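Local structure of piwi domain-containing protein (Vanderwaltozyma polyspora, 5THE) at residues 264-269 with 323-327; 289-293 with 326-331; 270-274 with 495-499; 362-367 with 379-383. The protein probably binds RNA, this chain being the C-terminal lobe of a budding yeast Argonaute, which contains the PIWI domain and is crystallised here with a short RNA. The contacts are given in a common frame with arbitrary orientation. Numbering follows the deposited sequence.

Contact 1 (264-269 with 323-327)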
# COMPACT_ATOMS: atom_id res chain seq x y z
N LEU A 264 13.66 -19.28 0.88
CA LEU A 264 12.92 -18.40 1.74
C LEU A 264 12.54 -17.15 0.97
O LEU A 264 13.35 -16.63 0.19
CB LEU A 264 13.73 -18.02 2.99
CG LEU A 264 13.89 -19.12 4.04
CD1 LEU A 264 14.94 -18.70 5.05
CD2 LEU A 264 12.55 -19.39 4.71
N PRO A 265 11.31 -16.65 1.15
CA PRO A 265 10.91 -15.45 0.42
C PRO A 265 11.71 -14.24 0.86
O PRO A 265 12.09 -14.10 2.02
CB PRO A 265 9.43 -15.30 0.78
CG PRO A 265 9.30 -15.94 2.11
CD PRO A 265 10.25 -17.13 2.04
N ILE A 266 12.01 -13.37 -0.11
CA ILE A 266 12.68 -12.12 0.20
C ILE A 266 11.77 -11.29 1.08
O ILE A 266 10.55 -11.27 0.90
CB ILE A 266 13.05 -11.39 -1.10
CG1 ILE A 266 14.04 -12.22 -1.91
CG2 ILE A 266 13.63 -9.99 -0.82
CD1 ILE A 266 14.20 -11.74 -3.35
N LEU A 267 12.36 -10.63 2.07
CA LEU A 267 11.62 -9.66 2.87
C LEU A 267 11.56 -8.36 2.07
O LEU A 267 12.60 -7.72 1.83
CB LEU A 267 12.30 -9.45 4.22
CG LEU A 267 11.76 -8.27 5.02
CD1 LEU A 267 10.31 -8.51 5.37
CD2 LEU A 267 12.58 -8.03 6.27
N VAL A 268 10.37 -7.98 1.63
CA VAL A 268 10.18 -6.78 0.82
C VAL A 268 9.65 -5.70 1.74
O VAL A 268 8.63 -5.89 2.42
CB VAL A 268 9.22 -7.03 -0.36
CG1 VAL A 268 9.01 -5.74 -1.14
CG2 VAL A 268 9.76 -8.13 -1.28
N LEU A 269 10.34 -4.56 1.77
CA LEU A 269 10.02 -3.44 2.65
C LEU A 269 9.63 -2.22 1.83
O LEU A 269 10.17 -1.99 0.74
CB LEU A 269 11.20 -3.05 3.53
CG LEU A 269 11.86 -4.12 4.41
CD1 LEU A 269 13.17 -3.53 4.89
CD2 LEU A 269 10.94 -4.46 5.57
N ARG A 323 9.23 -6.21 11.58
CA ARG A 323 9.32 -6.86 10.27
C ARG A 323 9.92 -8.24 10.41
O ARG A 323 9.43 -9.21 9.80
CB ARG A 323 10.15 -6.02 9.29
CG ARG A 323 9.93 -4.50 9.40
CD ARG A 323 8.69 -4.05 8.66
NE ARG A 323 7.43 -4.52 9.25
CZ ARG A 323 6.94 -4.03 10.39
NH1 ARG A 323 7.61 -3.09 11.04
NH2 ARG A 323 5.78 -4.48 10.86
N LEU A 324 10.97 -8.37 11.22
CA LEU A 324 11.61 -9.67 11.39
C LEU A 324 10.73 -10.63 12.19
O LEU A 324 10.60 -11.80 11.82
CB LEU A 324 12.96 -9.50 12.09
CG LEU A 324 14.05 -8.75 11.33
CD1 LEU A 324 15.30 -8.64 12.18
CD2 LEU A 324 14.35 -9.46 10.04
N LYS A 325 10.13 -10.14 13.27
CA LYS A 325 9.29 -11.00 14.11
C LYS A 325 8.13 -11.58 13.33
O LYS A 325 7.84 -12.78 13.43
CB LYS A 325 8.75 -10.21 15.31
CG LYS A 325 9.73 -10.02 16.46
CD LYS A 325 9.10 -9.09 17.52
CE LYS A 325 9.83 -9.17 18.84
NZ LYS A 325 9.19 -8.32 19.89
N ILE A 326 7.44 -10.75 12.56
CA ILE A 326 6.29 -11.22 11.81
C ILE A 326 6.74 -12.18 10.72
O ILE A 326 6.13 -13.24 10.52
CB ILE A 326 5.50 -10.04 11.23
CG1 ILE A 326 5.02 -9.13 12.37
CG2 ILE A 326 4.31 -10.56 10.42
CD1 ILE A 326 4.38 -7.82 11.91
N TYR A 327 7.81 -11.83 10.00
CA TYR A 327 8.33 -12.73 8.99
C TYR A 327 8.62 -14.10 9.60
O TYR A 327 8.27 -15.14 9.04
CB TYR A 327 9.59 -12.16 8.37
CG TYR A 327 10.21 -13.05 7.30
CD1 TYR A 327 10.97 -14.17 7.65
CD2 TYR A 327 10.04 -12.76 5.96
CE1 TYR A 327 11.55 -14.98 6.68
CE2 TYR A 327 10.60 -13.57 4.98
CZ TYR A 327 11.35 -14.67 5.34
OH TYR A 327 11.90 -15.45 4.36
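Tyr327 dominates this buried helix-on-strand packing. Its t rotamer at chi1 extends the ring from helix 323-327 toward 264-269, so that the phenol OH reaches the backbone and donates a hydrogen bond to Pro265 O (2.7 Å). That carbonyl lies at the ring edge, near its plane, while Pro265 CG packs against Tyr327 CE2 (3.9 Å) and Leu264 CB lies 3.4 Å from Tyr327 OH. Leu267, in the tp conformation, points at the helix and splits its methyls: CD1 is 4.3 Å from Tyr327 CD2, and CD2 is 4.4 Å from Leu324 CD2. Leu269 starts out sideways, but its mt rotamer brings CD2 to 3.8 Å from Arg323 CD. Arg323 thus lends its aliphatic part to the contact; its chain then bends away, and NH1 forms a salt bridge with Asp301. The strand and helix segments run at 140° with their axes 10.4 Å apart, a gap filled by these side chains. Helix 320-329 therefore covers one face of the mixed PIWI sheet, where strand 264-274 pairs with 282-289 and 339-344, while Leu324 also packs against Val366 and Phe369 of helix 351-373.

Contact 2 (289-293 with 326-331)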
# COMPACT_ATOMS: atom_id res chain seq x y z
N GLY A 289 6.30 -4.17 5.71
CA GLY A 289 7.06 -5.32 5.27
C GLY A 289 6.21 -6.54 4.98
O GLY A 289 5.19 -6.78 5.63
N SER A 290 6.63 -7.32 3.98
CA SER A 290 5.98 -8.58 3.68
C SER A 290 6.37 -9.62 4.72
O SER A 290 7.29 -9.42 5.51
CB SER A 290 6.39 -9.06 2.29
OG SER A 290 7.78 -9.33 2.26
N TYR A 291 5.68 -10.76 4.70
CA TYR A 291 6.07 -11.84 5.60
C TYR A 291 5.99 -13.24 5.03
O TYR A 291 6.29 -14.18 5.76
CB TYR A 291 5.27 -11.78 6.91
CG TYR A 291 3.76 -11.91 6.81
CD1 TYR A 291 3.16 -13.03 6.26
CD2 TYR A 291 2.94 -10.93 7.34
CE1 TYR A 291 1.78 -13.15 6.21
CE2 TYR A 291 1.57 -11.05 7.31
CZ TYR A 291 1.00 -12.16 6.74
OH TYR A 291 -0.37 -12.24 6.71
N ASP A 292 5.60 -13.43 3.77
CA ASP A 292 5.69 -14.77 3.20
C ASP A 292 5.90 -14.66 1.69
O ASP A 292 6.19 -13.59 1.16
CB ASP A 292 4.46 -15.62 3.58
CG ASP A 292 3.15 -15.09 3.02
OD1 ASP A 292 3.15 -14.25 2.10
OD2 ASP A 292 2.10 -15.54 3.52
N ASP A 293 5.74 -15.79 1.00
CA ASP A 293 5.98 -15.85 -0.43
C ASP A 293 4.77 -15.45 -1.26
O ASP A 293 4.81 -15.57 -2.48
CB ASP A 293 6.49 -17.25 -0.82
CG ASP A 293 5.46 -18.35 -0.57
OD1 ASP A 293 4.38 -18.10 -0.00
OD2 ASP A 293 5.76 -19.50 -0.95
N ILE A 326 7.44 -10.75 12.56
CA ILE A 326 6.29 -11.22 11.81
C ILE A 326 6.74 -12.18 10.72
O ILE A 326 6.13 -13.24 10.52
CB ILE A 326 5.50 -10.04 11.23
CG1 ILE A 326 5.02 -9.13 12.37
CG2 ILE A 326 4.31 -10.56 10.42
CD1 ILE A 326 4.38 -7.82 11.91
N TYR A 327 7.81 -11.83 10.00
CA TYR A 327 8.33 -12.73 8.99
C TYR A 327 8.62 -14.10 9.60
O TYR A 327 8.27 -15.14 9.04
CB TYR A 327 9.59 -12.16 8.37
CG TYR A 327 10.21 -13.05 7.30
CD1 TYR A 327 10.97 -14.17 7.65
CD2 TYR A 327 10.04 -12.76 5.96
CE1 TYR A 327 11.55 -14.98 6.68
CE2 TYR A 327 10.60 -13.57 4.98
CZ TYR A 327 11.35 -14.67 5.34
OH TYR A 327 11.90 -15.45 4.36
N GLN A 328 9.28 -14.09 10.76
CA GLN A 328 9.71 -15.34 11.38
C GLN A 328 8.52 -16.23 11.73
O GLN A 328 8.59 -17.46 11.57
CB GLN A 328 10.54 -15.04 12.62
CG GLN A 328 10.93 -16.28 13.40
CD GLN A 328 11.85 -15.95 14.53
OE1 GLN A 328 11.59 -15.02 15.30
NE2 GLN A 328 12.98 -16.65 14.61
N LYS A 329 7.43 -15.63 12.23
CA LYS A 329 6.25 -16.42 12.59
C LYS A 329 5.65 -17.14 11.40
O LYS A 329 5.08 -18.22 11.55
CB LYS A 329 5.18 -15.53 13.24
CG LYS A 329 5.61 -14.84 14.52
CD LYS A 329 4.42 -14.14 15.18
CE LYS A 329 4.83 -12.87 15.94
NZ LYS A 329 5.70 -13.14 17.11
N HIS A 330 5.80 -16.58 10.20
CA HIS A 330 5.22 -17.17 9.00
C HIS A 330 6.20 -18.04 8.21
O HIS A 330 5.82 -18.57 7.17
CB HIS A 330 4.66 -16.06 8.10
CG HIS A 330 3.41 -15.44 8.63
ND1 HIS A 330 3.42 -14.40 9.54
CD2 HIS A 330 2.10 -15.75 8.43
CE1 HIS A 330 2.17 -14.08 9.86
NE2 HIS A 330 1.36 -14.89 9.20
N ASN A 331 7.43 -18.19 8.67
CA ASN A 331 8.42 -18.99 7.96
C ASN A 331 9.14 -19.95 8.92
O ASN A 331 10.36 -20.13 8.87
CB ASN A 331 9.39 -18.08 7.21
CG ASN A 331 8.69 -17.29 6.10
OD1 ASN A 331 8.51 -17.79 4.99
ND2 ASN A 331 8.26 -16.06 6.41
O HOH W 1 6.55 -18.08 3.26
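Aromatic stacking comes first: the rings of Tyr291 and His330 lie face to face, centroids 3.7 Å apart and planes 13° from parallel, with Tyr291 CD1 3.4 Å from His330 CG. The imidazole is steadied from its own segment, since His330 ND1 donates to Ile326 O (3.1 Å, N-H...O 171°). Apolar packing continues beside the stack, where Tyr291 CD2 meets Ile326 CG2 at 3.4 Å and Tyr291 CB approaches Tyr327 CA at 3.8 Å. This close fit agrees with the 4.2 Å between the CA atoms of Tyr291 and Tyr327. Hydrogen bonding across the contact rests on Asn331, just beyond the helix. Its ND2 donates to Tyr291 O (2.8 Å, 135°) and also to Tyr327 O (2.8 Å, 165°), so one amide ties the loop to the last turn of the helix. A water extends the link, donating to Asn331 OD1 (2.6 Å) and receiving a weak bond from Asp293 N (3.3 Å). The arrangement joins the loop between strands 282-289 and 300-305 to the C-terminal end of helix 320-329, with strand 264-274 alongside: Val268 N bonds Ser290 OG, and Pro265 touches Asn331.

Contact 3 (270-274 with 495-499)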
# COMPACT_ATOMS: atom_id res chain seq x y z
N GLY A 270 8.74 -1.42 2.38
CA GLY A 270 8.43 -0.12 1.83
C GLY A 270 8.46 0.93 2.92
O GLY A 270 7.95 0.72 4.01
N SER A 271 9.08 2.07 2.61
CA SER A 271 9.10 3.17 3.55
C SER A 271 8.73 4.47 2.85
O SER A 271 8.90 4.63 1.64
CB SER A 271 10.46 3.32 4.24
OG SER A 271 11.47 3.65 3.32
N ASP A 272 8.19 5.39 3.64
CA ASP A 272 7.81 6.71 3.17
C ASP A 272 7.99 7.67 4.34
O ASP A 272 8.01 7.27 5.50
CB ASP A 272 6.35 6.74 2.64
CG ASP A 272 5.94 8.08 2.04
OD1 ASP A 272 6.70 8.64 1.23
OD2 ASP A 272 4.83 8.55 2.33
N VAL A 273 8.16 8.94 4.00
CA VAL A 273 8.15 10.03 4.97
C VAL A 273 7.17 11.08 4.48
O VAL A 273 7.13 11.39 3.29
CB VAL A 273 9.55 10.65 5.14
CG1 VAL A 273 9.55 11.67 6.28
CG2 VAL A 273 10.56 9.59 5.41
N THR A 274 6.37 11.61 5.39
CA THR A 274 5.53 12.75 5.08
C THR A 274 5.87 13.88 6.04
O THR A 274 6.27 13.63 7.19
CB THR A 274 4.05 12.42 5.18
OG1 THR A 274 3.79 11.86 6.48
CG2 THR A 274 3.67 11.44 4.09
N ALA A 495 3.31 1.93 2.08
CA ALA A 495 4.03 2.81 3.00
C ALA A 495 3.47 4.22 2.96
O ALA A 495 3.35 4.88 4.00
CB ALA A 495 5.52 2.81 2.67
N ASP A 496 3.14 4.72 1.76
CA ASP A 496 2.52 6.04 1.65
C ASP A 496 1.23 6.09 2.47
O ASP A 496 1.00 7.04 3.22
CB ASP A 496 2.22 6.39 0.19
CG ASP A 496 3.45 6.45 -0.65
OD1 ASP A 496 4.56 6.60 -0.10
OD2 ASP A 496 3.31 6.36 -1.88
N LEU A 497 0.38 5.07 2.31
CA LEU A 497 -0.90 5.04 3.02
C LEU A 497 -0.72 4.96 4.52
O LEU A 497 -1.53 5.50 5.27
CB LEU A 497 -1.73 3.85 2.53
CG LEU A 497 -2.07 3.96 1.04
CD1 LEU A 497 -2.76 2.68 0.58
CD2 LEU A 497 -2.97 5.16 0.84
N LEU A 498 0.31 4.26 4.99
CA LEU A 498 0.51 4.17 6.43
C LEU A 498 0.96 5.51 6.99
O LEU A 498 0.51 5.92 8.07
CB LEU A 498 1.51 3.05 6.76
CG LEU A 498 1.89 2.91 8.24
CD1 LEU A 498 0.65 2.83 9.10
CD2 LEU A 498 2.80 1.67 8.44
N CYS A 499 1.85 6.20 6.27
CA CYS A 499 2.21 7.57 6.65
C CYS A 499 0.99 8.47 6.72
O CYS A 499 0.87 9.31 7.62
CB CYS A 499 3.19 8.15 5.64
SG CYS A 499 4.88 8.01 6.10
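Cys499, Asp272 and Ala495 carry most of this buried interface, in which helix 495-499 lies on strand 270-274 at 39° with the axes only 7.0 Å apart. Cys499 points at the strand with chi1 at -96°, between the usual wells. Its SG lies 3.3 Å from Asp272 O and its CB 3.7 Å from Thr274 CG2. Ala495, one helical turn earlier, gives the close approach: its methyl CB is 3.5 Å from Gly270 O and 3.6 Å from Ser271 C, and the CA atoms of Ser271 and Ala495 are 5.1 Å apart. Asp272, directed toward the helix between these two, sets CB 4.0 Å from Ala495 CB and brings its carboxylate to Asp496, with OD2 3.1 Å from Asp496 OD1. Both atoms are acceptors, so no hydrogen bond forms, nor does any other across these segments. Asp344 adds a third nearby carboxylate. Such crowding of like charges, with the bound RNA about 5 Å from the contact at nearest atoms, is consistent with the acidic, metal-binding active site of RNase H-like PIWI domains. In the sheet, strand 264-274 runs between 282-289, antiparallel, and 339-344, parallel, the strand of Asp344; helix 490-515 lies over it and also touches 282-289, where Ser286 OG hydrogen-bonds Ala495 O.

Contact 4 (362-367 with 379-383)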
# COMPACT_ATOMS: atom_id res chain seq x y z
N ILE A 362 19.52 -0.15 8.67
CA ILE A 362 18.88 -1.46 8.50
C ILE A 362 19.87 -2.57 8.82
O ILE A 362 19.56 -3.50 9.57
CB ILE A 362 18.31 -1.60 7.08
CG1 ILE A 362 17.11 -0.66 6.92
CG2 ILE A 362 17.91 -3.04 6.80
CD1 ILE A 362 16.57 -0.59 5.50
N LYS A 363 21.08 -2.50 8.25
CA LYS A 363 22.02 -3.61 8.43
C LYS A 363 22.48 -3.70 9.88
O LYS A 363 22.60 -4.80 10.43
CB LYS A 363 23.21 -3.45 7.49
CG LYS A 363 22.88 -3.64 6.01
CD LYS A 363 24.14 -3.62 5.18
CE LYS A 363 24.98 -4.86 5.42
NZ LYS A 363 24.36 -6.09 4.86
N GLU A 364 22.69 -2.56 10.53
CA GLU A 364 23.17 -2.58 11.91
C GLU A 364 22.06 -2.99 12.87
O GLU A 364 22.32 -3.73 13.83
CB GLU A 364 23.76 -1.22 12.27
CG GLU A 364 25.02 -0.97 11.43
CD GLU A 364 25.80 0.25 11.82
OE1 GLU A 364 25.23 1.17 12.45
OE2 GLU A 364 27.01 0.29 11.47
N SER A 365 20.83 -2.57 12.60
CA SER A 365 19.72 -2.98 13.46
C SER A 365 19.46 -4.48 13.36
O SER A 365 19.26 -5.15 14.37
CB SER A 365 18.45 -2.19 13.13
OG SER A 365 18.66 -0.80 13.37
N VAL A 366 19.44 -5.03 12.14
CA VAL A 366 19.18 -6.46 12.05
C VAL A 366 20.38 -7.25 12.56
O VAL A 366 20.23 -8.39 13.01
CB VAL A 366 18.80 -6.90 10.62
CG1 VAL A 366 17.63 -6.07 10.08
CG2 VAL A 366 20.00 -6.85 9.69
N ARG A 367 21.58 -6.67 12.51
CA ARG A 367 22.72 -7.33 13.14
C ARG A 367 22.45 -7.56 14.62
O ARG A 367 22.85 -8.59 15.18
CB ARG A 367 23.99 -6.51 12.94
CG ARG A 367 25.21 -7.13 13.63
CD ARG A 367 26.48 -6.31 13.39
NE ARG A 367 27.60 -6.76 14.21
CZ ARG A 367 27.96 -6.20 15.36
NH1 ARG A 367 27.29 -5.16 15.83
NH2 ARG A 367 28.99 -6.68 16.04
N TYR A 379 23.60 -12.48 12.17
CA TYR A 379 22.57 -12.22 11.16
C TYR A 379 22.96 -11.00 10.35
O TYR A 379 22.95 -9.87 10.85
CB TYR A 379 21.20 -12.03 11.82
CG TYR A 379 20.09 -11.87 10.82
CD1 TYR A 379 19.81 -12.87 9.90
CD2 TYR A 379 19.29 -10.73 10.82
CE1 TYR A 379 18.79 -12.74 8.98
CE2 TYR A 379 18.26 -10.59 9.90
CZ TYR A 379 18.01 -11.60 8.99
OH TYR A 379 16.99 -11.46 8.07
N ASP A 380 23.28 -11.22 9.08
CA ASP A 380 23.75 -10.16 8.18
C ASP A 380 23.20 -10.40 6.78
O ASP A 380 23.94 -10.74 5.86
CB ASP A 380 25.28 -10.11 8.19
CG ASP A 380 25.84 -9.01 7.30
OD1 ASP A 380 25.14 -8.00 7.08
OD2 ASP A 380 26.98 -9.18 6.81
N PRO A 381 21.89 -10.23 6.58
CA PRO A 381 21.29 -10.52 5.27
C PRO A 381 21.62 -9.44 4.25
O PRO A 381 21.63 -8.24 4.59
CB PRO A 381 19.78 -10.57 5.56
CG PRO A 381 19.61 -9.66 6.77
CD PRO A 381 20.89 -9.78 7.58
N PRO A 382 21.88 -9.80 3.00
CA PRO A 382 22.16 -8.78 1.98
C PRO A 382 20.93 -7.93 1.65
O PRO A 382 19.81 -8.42 1.55
CB PRO A 382 22.60 -9.60 0.76
CG PRO A 382 21.98 -10.98 0.97
CD PRO A 382 21.95 -11.17 2.46
N VAL A 383 21.17 -6.64 1.44
CA VAL A 383 20.11 -5.66 1.24
C VAL A 383 20.19 -5.10 -0.18
O VAL A 383 21.28 -4.83 -0.69
CB VAL A 383 20.22 -4.54 2.29
CG1 VAL A 383 19.16 -3.47 2.05
CG2 VAL A 383 20.10 -5.13 3.71
O HOH W 2 22.28 -6.79 6.71
O HOH W 3 23.39 -6.95 9.39
O HOH W 4 24.56 -10.60 13.93
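This is a local helix-to-loop packing at the return of a crossover: the chain leaves helix 351-373, turns back and lays residues 379-383 along the helix before entering strand 383-389. Apolar contacts line the inner side. Val366 CB is 3.8 Å from Tyr379 CE2, Val366 CG2 is 3.7 Å from Pro381 CD, and at the strand entrance Ile362 CG2 is 4.3 Å from Val383 CG2. Polar links follow the outer side. Lys363 NZ makes a salt bridge with Asp380 OD1 (3.0 Å) and has a second acidic partner in Glu460. One water joins Lys363 NZ (2.9 Å) to Pro381 O (2.6 Å), and another lies between Lys363 O (2.5 Å) and Asp380 OD1 (3.1 Å). Near the turn, Arg367 CA makes a C-H...O contact with Tyr379 O (3.4 Å, 157° at the hydrogen), and a third water accepts from Tyr379 N (2.7 Å) and donates to Arg367 O (2.9 Å). Tyr379 OH itself bonds Pro336 O. Since strands 339-344 and 383-389 are adjacent and parallel, with helix 351-373 between them in sequence, the arrangement is the second half of a beta-alpha-beta crossover in the RNase H-like PIWI fold.

In the fold
All four contacts lie in the PIWI domain, 1 and 3 on a strand of its mixed sheet and 2 and 4 in the helices and loops around it. Contacts 1 and 3 occupy successive parts of strand 264-274, their centres 18 Å apart, and so connect helix 320-329 and helix 490-515 to one strand. Contacts 1 and 2 share Ile326 and Tyr327, with centres 5 Å apart and a probable hydrogen bond from Ser290 N to Val268 O (2.9 Å). Contact 4, its centre 12 Å from that of contact 1, touches it through Leu324. Along the chain, contact 3 encloses contacts 2 and 4 and crosses contact 1; its last segment thus brings a late helix back to an early strand, beside the RNA, while the nearest atom of contact 4 is about 24 Å from the RNA.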